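PDB 3QPI: chlorite dismutase, which breaks chlorite down into chloride and molecular oxygen at a heme b cofactor, working as a catalytically efficient dimeric enzyme. Local coordinates for residues A[89-94]-A[170-175]; A[85-90]-A[142-147]. One frame throughout, in Å; residues are numbered along the deposited sequence.

Contact 1. Residues A[89-94]-A[170-175]. With HEM (protoporphyrin IX containing Fe), chain C.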
ATOM      1  N   PRO A  89       5.203   2.200   1.261  1.00 25.08           N
ATOM      2  CA  PRO A  89       5.550   1.722   2.605  1.00 27.08           C
ATOM      3  C   PRO A  89       5.065   2.715   3.645  1.00 28.21           C
ATOM      4  O   PRO A  89       5.223   3.929   3.439  1.00 27.99           O
ATOM      5  CB  PRO A  89       7.082   1.668   2.590  1.00 28.40           C
ATOM      6  CG  PRO A  89       7.470   1.818   1.109  1.00 30.45           C
ATOM      7  CD  PRO A  89       6.392   2.626   0.506  1.00 27.49           C
ATOM      8  N   ILE A  90       4.454   2.213   4.717  1.00 24.52           N
ATOM      9  CA  ILE A  90       3.831   3.074   5.734  1.00 30.60           C
ATOM     10  C   ILE A  90       4.129   2.577   7.153  1.00 31.52           C
ATOM     11  O   ILE A  90       4.146   1.374   7.411  1.00 28.81           O
ATOM     12  CB  ILE A  90       2.292   3.159   5.545  1.00 29.15           C
ATOM     13  CG1 ILE A  90       1.950   4.103   4.389  1.00 29.26           C
ATOM     14  CG2 ILE A  90       1.579   3.607   6.860  1.00 24.85           C
ATOM     15  CD1 ILE A  90       0.561   3.858   3.811  1.00 26.89           C
ATOM     16  N   ARG A  91       4.391   3.517   8.051  1.00 35.54           N
ATOM     17  CA  ARG A  91       4.565   3.199   9.456  1.00 38.18           C
ATOM     18  C   ARG A  91       3.654   4.095  10.265  1.00 37.72           C
ATOM     19  O   ARG A  91       3.663   5.312  10.084  1.00 37.05           O
ATOM     20  CB  ARG A  91       6.015   3.387   9.928  1.00 37.72           C
ATOM     21  CG  ARG A  91       6.162   3.049  11.418  1.00 40.74           C
ATOM     22  CD  ARG A  91       7.591   2.888  11.891  1.00 44.03           C
ATOM     23  NE  ARG A  91       8.421   4.032  11.530  1.00 51.10           N
ATOM     24  CZ  ARG A  91       9.441   4.482  12.262  1.00 55.93           C
ATOM     25  NH1 ARG A  91       9.756   3.873  13.411  1.00 59.47           N
ATOM     26  NH2 ARG A  91      10.140   5.547  11.851  1.00 50.93           N
ATOM     27  N   LYS A  92       2.852   3.485  11.133  1.00 26.43           N
ATOM     28  CA  LYS A  92       1.993   4.237  12.035  1.00 29.03           C
ATOM     29  C   LYS A  92       2.681   4.404  13.407  1.00 33.71           C
ATOM     30  O   LYS A  92       3.614   3.652  13.747  1.00 32.26           O
ATOM     31  CB  LYS A  92       0.608   3.584  12.147  1.00 26.36           C
ATOM     32  CG  LYS A  92      -0.161   3.582  10.802  1.00 28.71           C
ATOM     33  CD  LYS A  92      -1.573   3.043  10.978  1.00 28.97           C
ATOM     34  CE  LYS A  92      -2.394   3.128   9.683  1.00 27.17           C
ATOM     35  NZ  LYS A  92      -3.820   2.742   9.921  1.00 24.75           N
ATOM     36  N   SER A  93       2.234   5.411  14.162  1.00 33.29           N
ATOM     37  CA  SER A  93       2.861   5.801  15.425  1.00 37.02           C
ATOM     38  C   SER A  93       2.534   4.868  16.574  1.00 37.44           C
ATOM     39  O   SER A  93       1.521   4.143  16.555  1.00 33.80           O
ATOM     40  CB  SER A  93       2.390   7.193  15.832  1.00 38.37           C
ATOM     41  OG  SER A  93       0.988   7.200  16.051  1.00 35.97           O
ATOM     42  N   ALA A  94       3.403   4.908  17.576  1.00 33.86           N
ATOM     43  CA  ALA A  94       3.140   4.253  18.855  1.00 40.32           C
ATOM     44  C   ALA A  94       1.734   4.572  19.377  1.00 38.72           C
ATOM     45  O   ALA A  94       1.028   3.686  19.844  1.00 39.08           O
ATOM     46  CB  ALA A  94       4.199   4.660  19.893  1.00 40.24           C
ATOM     47  N   TYR A 170      -1.992   9.537  12.034  1.00 35.11           N
ATOM     48  CA  TYR A 170      -1.154   8.594  12.764  1.00 35.66           C
ATOM     49  C   TYR A 170       0.030   8.021  11.948  1.00 37.19           C
ATOM     50  O   TYR A 170       0.820   7.223  12.475  1.00 35.04           O
ATOM     51  CB  TYR A 170      -2.009   7.425  13.273  1.00 38.68           C
ATOM     52  CG  TYR A 170      -3.034   7.833  14.298  1.00 39.53           C
ATOM     53  CD1 TYR A 170      -2.714   7.874  15.660  1.00 39.40           C
ATOM     54  CD2 TYR A 170      -4.323   8.175  13.915  1.00 37.22           C
ATOM     55  CE1 TYR A 170      -3.663   8.263  16.621  1.00 39.86           C
ATOM     56  CE2 TYR A 170      -5.280   8.572  14.872  1.00 37.27           C
ATOM     57  CZ  TYR A 170      -4.938   8.603  16.212  1.00 39.56           C
ATOM     58  OH  TYR A 170      -5.880   8.989  17.131  1.00 41.77           O
ATOM     59  N   VAL A 171       0.159   8.399  10.676  1.00 34.43           N
ATOM     60  CA  VAL A 171       1.293   7.916   9.879  1.00 33.75           C
ATOM     61  C   VAL A 171       2.545   8.743  10.150  1.00 32.50           C
ATOM     62  O   VAL A 171       2.519   9.957  10.035  1.00 35.90           O
ATOM     63  CB  VAL A 171       0.981   7.931   8.372  1.00 33.12           C
ATOM     64  CG1 VAL A 171       2.232   7.591   7.549  1.00 32.03           C
ATOM     65  CG2 VAL A 171      -0.139   6.963   8.072  1.00 31.35           C
ATOM     66  N   GLU A 172       3.639   8.092  10.508  1.00 33.12           N
ATOM     67  CA  GLU A 172       4.848   8.821  10.871  1.00 39.59           C
ATOM     68  C   GLU A 172       6.000   8.587   9.899  1.00 37.72           C
ATOM     69  O   GLU A 172       7.017   9.281   9.958  1.00 36.81           O
ATOM     70  CB  GLU A 172       5.290   8.462  12.298  1.00 39.16           C
ATOM     71  CG  GLU A 172       5.821   7.034  12.463  1.00 36.86           C
ATOM     72  CD  GLU A 172       6.259   6.751  13.897  1.00 42.51           C
ATOM     73  OE1 GLU A 172       7.124   5.880  14.111  1.00 42.71           O
ATOM     74  OE2 GLU A 172       5.732   7.409  14.821  1.00 45.10           O
ATOM     75  N   ARG A 173       5.862   7.590   9.033  1.00 31.53           N
ATOM     76  CA  ARG A 173       6.784   7.450   7.923  1.00 32.20           C
ATOM     77  C   ARG A 173       6.045   6.877   6.721  1.00 33.86           C
ATOM     78  O   ARG A 173       5.243   5.960   6.861  1.00 33.72           O
ATOM     79  CB  ARG A 173       7.990   6.583   8.289  1.00 32.73           C
ATOM     80  CG  ARG A 173       9.084   6.586   7.229  1.00 32.37           C
ATOM     81  CD  ARG A 173      10.304   5.731   7.612  1.00 32.86           C
ATOM     82  NE  ARG A 173      11.319   5.778   6.552  1.00 34.59           N
ATOM     83  CZ  ARG A 173      12.315   4.903   6.391  1.00 35.69           C
ATOM     84  NH1 ARG A 173      12.470   3.891   7.237  1.00 33.79           N
ATOM     85  NH2 ARG A 173      13.168   5.044   5.373  1.00 35.42           N
ATOM     86  N   GLU A 174       6.340   7.419   5.540  1.00 30.34           N
ATOM     87  CA  GLU A 174       5.647   7.048   4.326  1.00 28.54           C
ATOM     88  C   GLU A 174       6.456   7.489   3.125  1.00 28.98           C
ATOM     89  O   GLU A 174       6.950   8.609   3.079  1.00 28.34           O
ATOM     90  CB  GLU A 174       4.267   7.711   4.292  1.00 28.57           C
ATOM     91  CG  GLU A 174       3.440   7.416   3.061  1.00 26.96           C
ATOM     92  CD  GLU A 174       2.019   7.896   3.219  1.00 30.13           C
ATOM     93  OE1 GLU A 174       1.796   8.793   4.051  1.00 29.97           O
ATOM     94  OE2 GLU A 174       1.114   7.368   2.553  1.00 31.54           O
ATOM     95  N   VAL A 175       6.589   6.604   2.145  1.00 28.89           N
ATOM     96  CA  VAL A 175       7.383   6.913   0.974  1.00 30.69           C
ATOM     97  C   VAL A 175       6.554   6.596  -0.263  1.00 31.36           C
ATOM     98  O   VAL A 175       5.793   5.630  -0.282  1.00 29.59           O
ATOM     99  CB  VAL A 175       8.696   6.102   0.943  1.00 33.42           C
ATOM    100  CG1 VAL A 175       9.565   6.522  -0.257  1.00 30.90           C
ATOM    101  CG2 VAL A 175       9.457   6.258   2.267  1.00 31.61           C
TER
HETATM  102  CHA HEM C1001      -6.108  -1.449   4.823  1.00 18.80           C
HETATM  103  CHB HEM C1001      -9.226  -1.104   1.209  1.00 24.82           C
HETATM  104  CHC HEM C1001      -6.299   2.082  -1.012  1.00 20.79           C
HETATM  105  CHD HEM C1001      -3.398   1.923   2.718  1.00 17.06           C
HETATM  106  C1A HEM C1001      -7.165  -1.599   3.991  1.00  6.83           C
HETATM  107  C2A HEM C1001      -8.249  -2.521   4.293  1.00 12.52           C
HETATM  108  C3A HEM C1001      -9.147  -2.466   3.290  1.00  4.80           C
HETATM  109  C4A HEM C1001      -8.627  -1.482   2.343  1.00 19.25           C
HETATM  110  CMA HEM C1001     -10.492  -3.276   3.203  1.00 28.10           C
HETATM  111  CAA HEM C1001      -8.272  -3.333   5.598  1.00 17.10           C
HETATM  112  CBA HEM C1001      -7.749  -4.756   5.461  1.00 30.24           C
HETATM  113  CGA HEM C1001      -8.040  -5.433   6.785  1.00 33.27           C
HETATM  114  O1A HEM C1001      -7.048  -5.698   7.490  1.00 27.72           O
HETATM  115  O2A HEM C1001      -9.233  -5.681   7.151  1.00 26.85           O
HETATM  116  C1B HEM C1001      -8.647  -0.234   0.350  1.00 20.73           C
HETATM  117  C2B HEM C1001      -9.196   0.005  -0.963  1.00 16.78           C
HETATM  118  C3B HEM C1001      -8.372   0.839  -1.580  1.00 21.82           C
HETATM  119  C4B HEM C1001      -7.293   1.189  -0.677  1.00 11.90           C
HETATM  120  CMB HEM C1001     -10.465  -0.619  -1.597  1.00 20.67           C
HETATM  121  CAB HEM C1001      -8.613   1.353  -3.018  1.00 28.91           C
HETATM  122  CBB HEM C1001      -7.630   1.265  -3.917  1.00 26.00           C
HETATM  123  C1C HEM C1001      -5.263   2.359  -0.208  1.00  7.42           C
HETATM  124  C2C HEM C1001      -4.135   3.258  -0.461  1.00 15.42           C
HETATM  125  C3C HEM C1001      -3.324   3.159   0.591  1.00 11.41           C
HETATM  126  C4C HEM C1001      -3.945   2.240   1.528  1.00 18.72           C
HETATM  127  CMC HEM C1001      -3.927   4.072  -1.760  1.00 11.66           C
HETATM  128  CAC HEM C1001      -2.002   3.878   0.905  1.00 26.62           C
HETATM  129  CBC HEM C1001      -1.764   5.083   0.369  1.00 30.78           C
HETATM  130  C1D HEM C1001      -3.802   0.999   3.597  1.00 17.59           C
HETATM  131  C2D HEM C1001      -3.097   0.706   4.821  1.00  9.98           C
HETATM  132  C3D HEM C1001      -3.967  -0.366   5.461  1.00 16.64           C
HETATM  133  C4D HEM C1001      -5.088  -0.563   4.573  1.00  6.11           C
HETATM  134  CMD HEM C1001      -1.765   1.288   5.398  1.00 22.39           C
HETATM  135  CAD HEM C1001      -3.735  -1.076   6.801  1.00 17.08           C
HETATM  136  CBD HEM C1001      -4.535  -0.282   7.846  1.00 22.89           C
HETATM  137  CGD HEM C1001      -4.217  -0.814   9.225  1.00 28.50           C
HETATM  138  O1D HEM C1001      -4.355  -2.042   9.426  1.00 27.19           O
HETATM  139  O2D HEM C1001      -3.827  -0.014  10.122  1.00 28.47           O
HETATM  140  NA  HEM C1001      -7.393  -0.961   2.758  1.00 10.34           N
HETATM  141  NB  HEM C1001      -7.474   0.500   0.520  1.00 16.16           N
HETATM  142  NC  HEM C1001      -5.120   1.764   1.014  1.00 18.53           N
HETATM  143  ND  HEM C1001      -4.984   0.246   3.481  1.00 13.16           N
HETATM  144 FE   HEM C1001      -6.204   0.574   2.056  1.00 23.80          FE
HETATM  145  O   HOH W   1       5.708   6.647  17.390  1.00 32.84           O

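Contact 2. Residues A[85-90]-A[142-147]. With HEM (protoporphyrin IX containing Fe), chain C.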
ATOM      1  N   ALA A  85       2.130   0.911 -11.529  1.00 24.84           N
ATOM      2  CA  ALA A  85       1.947   0.440 -10.172  1.00 25.93           C
ATOM      3  C   ALA A  85       2.546   1.420  -9.175  1.00 27.61           C
ATOM      4  O   ALA A  85       3.323   2.327  -9.548  1.00 25.54           O
ATOM      5  CB  ALA A  85       2.581  -0.955 -10.022  1.00 23.08           C
ATOM      6  N   ALA A  86       2.171   1.238  -7.910  1.00 25.27           N
ATOM      7  CA  ALA A  86       2.726   2.017  -6.818  1.00 23.56           C
ATOM      8  C   ALA A  86       3.016   1.114  -5.629  1.00 24.64           C
ATOM      9  O   ALA A  86       2.262   0.191  -5.311  1.00 23.68           O
ATOM     10  CB  ALA A  86       1.766   3.144  -6.397  1.00 25.62           C
ATOM     11  N   LEU A  87       4.126   1.406  -4.978  1.00 23.28           N
ATOM     12  CA  LEU A  87       4.482   0.774  -3.732  1.00 25.57           C
ATOM     13  C   LEU A  87       4.578   1.891  -2.689  1.00 27.48           C
ATOM     14  O   LEU A  87       5.390   2.812  -2.840  1.00 24.34           O
ATOM     15  CB  LEU A  87       5.817   0.046  -3.886  1.00 25.56           C
ATOM     16  CG  LEU A  87       6.410  -0.572  -2.602  1.00 27.60           C
ATOM     17  CD1 LEU A  87       5.505  -1.641  -2.020  1.00 26.05           C
ATOM     18  CD2 LEU A  87       7.763  -1.145  -2.907  1.00 25.59           C
ATOM     19  N   ILE A  88       3.739   1.829  -1.656  1.00 24.17           N
ATOM     20  CA  ILE A  88       3.748   2.842  -0.603  1.00 24.52           C
ATOM     21  C   ILE A  88       3.947   2.195   0.778  1.00 26.19           C
ATOM     22  O   ILE A  88       2.997   1.680   1.386  1.00 22.58           O
ATOM     23  CB  ILE A  88       2.471   3.698  -0.636  1.00 25.89           C
ATOM     24  CG1 ILE A  88       2.291   4.357  -2.019  1.00 23.66           C
ATOM     25  CG2 ILE A  88       2.503   4.784   0.463  1.00 24.81           C
ATOM     26  CD1 ILE A  88       0.927   5.019  -2.200  1.00 23.50           C
ATOM     27  N   PRO A  89       5.203   2.200   1.261  1.00 25.08           N
ATOM     28  CA  PRO A  89       5.550   1.722   2.605  1.00 27.08           C
ATOM     29  C   PRO A  89       5.065   2.715   3.645  1.00 28.21           C
ATOM     30  O   PRO A  89       5.223   3.929   3.439  1.00 27.99           O
ATOM     31  CB  PRO A  89       7.082   1.668   2.590  1.00 28.40           C
ATOM     32  CG  PRO A  89       7.470   1.818   1.109  1.00 30.45           C
ATOM     33  CD  PRO A  89       6.392   2.626   0.506  1.00 27.49           C
ATOM     34  N   ILE A  90       4.454   2.213   4.717  1.00 24.52           N
ATOM     35  CA  ILE A  90       3.831   3.074   5.734  1.00 30.60           C
ATOM     36  C   ILE A  90       4.129   2.577   7.153  1.00 31.52           C
ATOM     37  O   ILE A  90       4.146   1.374   7.411  1.00 28.81           O
ATOM     38  CB  ILE A  90       2.292   3.159   5.545  1.00 29.15           C
ATOM     39  CG1 ILE A  90       1.950   4.103   4.389  1.00 29.26           C
ATOM     40  CG2 ILE A  90       1.579   3.607   6.860  1.00 24.85           C
ATOM     41  CD1 ILE A  90       0.561   3.858   3.811  1.00 26.89           C
ATOM     42  N   LEU A 142       3.346  -2.658   3.715  1.00 25.16           N
ATOM     43  CA  LEU A 142       3.737  -2.378   2.343  1.00 25.67           C
ATOM     44  C   LEU A 142       2.453  -2.451   1.536  1.00 25.37           C
ATOM     45  O   LEU A 142       1.778  -3.487   1.516  1.00 25.39           O
ATOM     46  CB  LEU A 142       4.762  -3.388   1.833  1.00 25.75           C
ATOM     47  CG  LEU A 142       6.029  -3.550   2.693  1.00 27.36           C
ATOM     48  CD1 LEU A 142       6.974  -4.612   2.114  1.00 25.86           C
ATOM     49  CD2 LEU A 142       6.754  -2.229   2.810  1.00 25.37           C
ATOM     50  N   THR A 143       2.088  -1.330   0.922  1.00 26.54           N
ATOM     51  CA  THR A 143       0.864  -1.250   0.147  1.00 27.33           C
ATOM     52  C   THR A 143       1.258  -1.246  -1.328  1.00 27.71           C
ATOM     53  O   THR A 143       2.170  -0.532  -1.739  1.00 27.26           O
ATOM     54  CB  THR A 143      -0.012  -0.017   0.553  1.00 25.44           C
ATOM     55  OG1 THR A 143       0.693   1.216   0.333  1.00 22.27           O
ATOM     56  CG2 THR A 143      -0.399  -0.118   2.024  1.00 25.66           C
ATOM     57  N   TRP A 144       0.589  -2.093  -2.095  1.00 24.18           N
ATOM     58  CA  TRP A 144       0.944  -2.367  -3.476  1.00 23.01           C
ATOM     59  C   TRP A 144      -0.311  -2.178  -4.310  1.00 26.49           C
ATOM     60  O   TRP A 144      -1.379  -2.715  -3.962  1.00 23.02           O
ATOM     61  CB  TRP A 144       1.456  -3.809  -3.603  1.00 27.61           C
ATOM     62  CG  TRP A 144       1.676  -4.216  -5.007  1.00 28.28           C
ATOM     63  CD1 TRP A 144       0.898  -5.052  -5.753  1.00 25.68           C
ATOM     64  CD2 TRP A 144       2.733  -3.768  -5.865  1.00 28.17           C
ATOM     65  NE1 TRP A 144       1.410  -5.163  -7.021  1.00 26.84           N
ATOM     66  CE2 TRP A 144       2.535  -4.386  -7.123  1.00 27.92           C
ATOM     67  CE3 TRP A 144       3.824  -2.901  -5.693  1.00 25.05           C
ATOM     68  CZ2 TRP A 144       3.399  -4.176  -8.213  1.00 27.07           C
ATOM     69  CZ3 TRP A 144       4.683  -2.681  -6.779  1.00 28.41           C
ATOM     70  CH2 TRP A 144       4.466  -3.328  -8.025  1.00 25.91           C
ATOM     71  N   PHE A 145      -0.178  -1.399  -5.386  1.00 22.02           N
ATOM     72  CA  PHE A 145      -1.297  -1.045  -6.254  1.00 26.27           C
ATOM     73  C   PHE A 145      -0.891  -1.163  -7.724  1.00 26.30           C
ATOM     74  O   PHE A 145       0.237  -0.816  -8.093  1.00 25.04           O
ATOM     75  CB  PHE A 145      -1.742   0.409  -5.960  1.00 24.33           C
ATOM     76  CG  PHE A 145      -2.010   0.651  -4.511  1.00 24.59           C
ATOM     77  CD1 PHE A 145      -3.239   0.320  -3.966  1.00 22.57           C
ATOM     78  CD2 PHE A 145      -1.016   1.158  -3.683  1.00 22.08           C
ATOM     79  CE1 PHE A 145      -3.473   0.500  -2.629  1.00 23.37           C
ATOM     80  CE2 PHE A 145      -1.237   1.332  -2.344  1.00 22.12           C
ATOM     81  CZ  PHE A 145      -2.474   1.016  -1.808  1.00 25.45           C
ATOM     82  N   GLU A 146      -1.822  -1.622  -8.552  1.00 23.70           N
ATOM     83  CA  GLU A 146      -1.602  -1.746  -9.984  1.00 28.00           C
ATOM     84  C   GLU A 146      -2.775  -1.144 -10.716  1.00 29.75           C
ATOM     85  O   GLU A 146      -3.923  -1.335 -10.295  1.00 30.69           O
ATOM     86  CB  GLU A 146      -1.495  -3.217 -10.396  1.00 26.33           C
ATOM     87  CG  GLU A 146      -0.468  -3.978  -9.653  1.00 26.18           C
ATOM     88  CD  GLU A 146      -0.332  -5.427 -10.143  1.00 31.73           C
ATOM     89  OE1 GLU A 146      -1.135  -5.889 -11.003  1.00 29.88           O
ATOM     90  OE2 GLU A 146       0.586  -6.100  -9.646  1.00 26.36           O
ATOM     91  N   TYR A 147      -2.492  -0.460 -11.826  1.00 28.61           N
ATOM     92  CA  TYR A 147      -3.535   0.215 -12.610  1.00 29.75           C
ATOM     93  C   TYR A 147      -3.058   0.542 -14.021  1.00 30.37           C
ATOM     94  O   TYR A 147      -1.858   0.593 -14.289  1.00 28.03           O
ATOM     95  CB  TYR A 147      -3.963   1.502 -11.914  1.00 27.22           C
ATOM     96  CG  TYR A 147      -2.796   2.289 -11.371  1.00 29.97           C
ATOM     97  CD1 TYR A 147      -2.295   2.027 -10.101  1.00 27.62           C
ATOM     98  CD2 TYR A 147      -2.190   3.284 -12.118  1.00 27.94           C
ATOM     99  CE1 TYR A 147      -1.226   2.732  -9.592  1.00 25.25           C
ATOM    100  CE2 TYR A 147      -1.110   4.011 -11.603  1.00 28.73           C
ATOM    101  CZ  TYR A 147      -0.632   3.726 -10.334  1.00 28.01           C
ATOM    102  OH  TYR A 147       0.449   4.419  -9.798  1.00 24.04           O
TER
HETATM  103  CHA HEM C1001      -6.108  -1.449   4.823  1.00 18.80           C
HETATM  104  CHB HEM C1001      -9.226  -1.104   1.209  1.00 24.82           C
HETATM  105  CHC HEM C1001      -6.299   2.082  -1.012  1.00 20.79           C
HETATM  106  CHD HEM C1001      -3.398   1.923   2.718  1.00 17.06           C
HETATM  107  C1A HEM C1001      -7.165  -1.599   3.991  1.00  6.83           C
HETATM  108  C2A HEM C1001      -8.249  -2.521   4.293  1.00 12.52           C
HETATM  109  C3A HEM C1001      -9.147  -2.466   3.290  1.00  4.80           C
HETATM  110  C4A HEM C1001      -8.627  -1.482   2.343  1.00 19.25           C
HETATM  111  CMA HEM C1001     -10.492  -3.276   3.203  1.00 28.10           C
HETATM  112  CAA HEM C1001      -8.272  -3.333   5.598  1.00 17.10           C
HETATM  113  CBA HEM C1001      -7.749  -4.756   5.461  1.00 30.24           C
HETATM  114  CGA HEM C1001      -8.040  -5.433   6.785  1.00 33.27           C
HETATM  115  O1A HEM C1001      -7.048  -5.698   7.490  1.00 27.72           O
HETATM  116  O2A HEM C1001      -9.233  -5.681   7.151  1.00 26.85           O
HETATM  117  C1B HEM C1001      -8.647  -0.234   0.350  1.00 20.73           C
HETATM  118  C2B HEM C1001      -9.196   0.005  -0.963  1.00 16.78           C
HETATM  119  C3B HEM C1001      -8.372   0.839  -1.580  1.00 21.82           C
HETATM  120  C4B HEM C1001      -7.293   1.189  -0.677  1.00 11.90           C
HETATM  121  CMB HEM C1001     -10.465  -0.619  -1.597  1.00 20.67           C
HETATM  122  CAB HEM C1001      -8.613   1.353  -3.018  1.00 28.91           C
HETATM  123  CBB HEM C1001      -7.630   1.265  -3.917  1.00 26.00           C
HETATM  124  C1C HEM C1001      -5.263   2.359  -0.208  1.00  7.42           C
HETATM  125  C2C HEM C1001      -4.135   3.258  -0.461  1.00 15.42           C
HETATM  126  C3C HEM C1001      -3.324   3.159   0.591  1.00 11.41           C
HETATM  127  C4C HEM C1001      -3.945   2.240   1.528  1.00 18.72           C
HETATM  128  CMC HEM C1001      -3.927   4.072  -1.760  1.00 11.66           C
HETATM  129  CAC HEM C1001      -2.002   3.878   0.905  1.00 26.62           C
HETATM  130  CBC HEM C1001      -1.764   5.083   0.369  1.00 30.78           C
HETATM  131  C1D HEM C1001      -3.802   0.999   3.597  1.00 17.59           C
HETATM  132  C2D HEM C1001      -3.097   0.706   4.821  1.00  9.98           C
HETATM  133  C3D HEM C1001      -3.967  -0.366   5.461  1.00 16.64           C
HETATM  134  C4D HEM C1001      -5.088  -0.563   4.573  1.00  6.11           C
HETATM  135  CMD HEM C1001      -1.765   1.288   5.398  1.00 22.39           C
HETATM  136  CAD HEM C1001      -3.735  -1.076   6.801  1.00 17.08           C
HETATM  137  CBD HEM C1001      -4.535  -0.282   7.846  1.00 22.89           C
HETATM  138  CGD HEM C1001      -4.217  -0.814   9.225  1.00 28.50           C
HETATM  139  O1D HEM C1001      -4.355  -2.042   9.426  1.00 27.19           O
HETATM  140  O2D HEM C1001      -3.827  -0.014  10.122  1.00 28.47           O
HETATM  141  NA  HEM C1001      -7.393  -0.961   2.758  1.00 10.34           N
HETATM  142  NB  HEM C1001      -7.474   0.500   0.520  1.00 16.16           N
HETATM  143  NC  HEM C1001      -5.120   1.764   1.014  1.00 18.53           N
HETATM  144  ND  HEM C1001      -4.984   0.246   3.481  1.00 13.16           N
HETATM  145 FE   HEM C1001      -6.204   0.574   2.056  1.00 23.80          FE
HETATM  146  O   HOH W   2       3.053   4.299 -11.726  1.00 18.39           O

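Contact 1. Residues A[89-94]-A[170-175]
P89 O starts the pairing of 89-94 with 170-175 by accepting a backbone bond from V175 N (3.3 Å), and P89 CD packs near V175 CB. At I90 the side chain lies alongside that of E174, whose carboxylate turns to R163 and W168, and I90 CG2 touches V171 CG2 at 4.0 Å. R91 N bonds to R173 O, whereas R91 O takes E172 N at 2.8 Å and, weakly, R173 N. The R91 side chain, bent at chi3 (52°), lays one guanidinium face centrally under E172 OE1, 3.3 Å from R91 CZ. Because OE1 is well out of the plane, this salt bridge (R91 NH1 to E172 OE1, 3.4 Å) works by charge alone; the two planes are 86° apart. An alanine here would probably leave the E172 carboxylate without this counter-charge and the guanidinium face beneath OE1. The K92 chain, extended beyond CG, carries NZ to heme propionate O2D (2.8 Å) and to a salt bridge with E167. S93 N closes on Y170 O at 2.9 Å, and S93 OG caps the following helix at W96. E172 and R173, both opposite R91, form a classic beta bulge in an antiparallel sheet, next to the lysine that holds a heme propionate.

Contact 2. Residues A[85-90]-A[142-147]
I88 O is gripped twice by T143: OG1 donates at 2.6 Å, in the carbonyl plane and on a lone pair, while T143 N reaches the same oxygen at 3.2 Å from above that plane. The threonine hydroxyl stands between its own backbone N and carbonyl carbon (chi1 61°), which brings it to I88 and leaves CG2 directed at the heme, 3.7 Å from CHD. The return bond, I88 N to T143 O, and the A86-F145 pair complete the antiparallel pattern.

On the heme side, I88 CD1 lies 3.7 Å from CBC of a vinyl group, and the F145 ring brings its tip, CZ, to pyrrole carbon C2C. On the other side W144, with CG anti to the backbone N (chi1 173°), swings its six-membered ring across 85-90: CH2 meets A85 CB at 3.6 Å, and L87 CB comes at the ring edge. W144 NE1 bonds in the ring plane to E146 OE2 (2.9 Å), which helps to fix the indole's rotation; E146 OE1 accepts from G78 N. P89 CB rests on L142 CD2 at 3.9 Å. Beyond the W144 face, the Y147 ring lies with one face over A85 N, offset toward the rim.

Strand 171-181 borders 84-92 and strand 126-131 borders 141-147, while F155 of helix 152-163 packs on A86, I88, F145 and Y147, and W14 meets W144 edge-to-face.

Contacts 1 and 2 share strand 84-92, which lies between strands 171-181 and 141-147 in one antiparallel sheet. Along the chain, 85-90 runs into 89-94, with P89 and I90 common to both; 142-147 follows, and 170-175 comes last, after helix 152-163. The centres are 14 Å apart, and the contacts meet where I88 CG2 packs against E174 OE2. One strand thus uses two edges for different neighbours. Both contacts reach the heme, contact 2 along pyrrole C with its vinyl and a meso carbon, contact 1 at a propionate, with shared I90 at a methyl, so these three adjacent strands line one wall of the cofactor pocket, consistent with the dimeric alpha+beta barrel fold of the family.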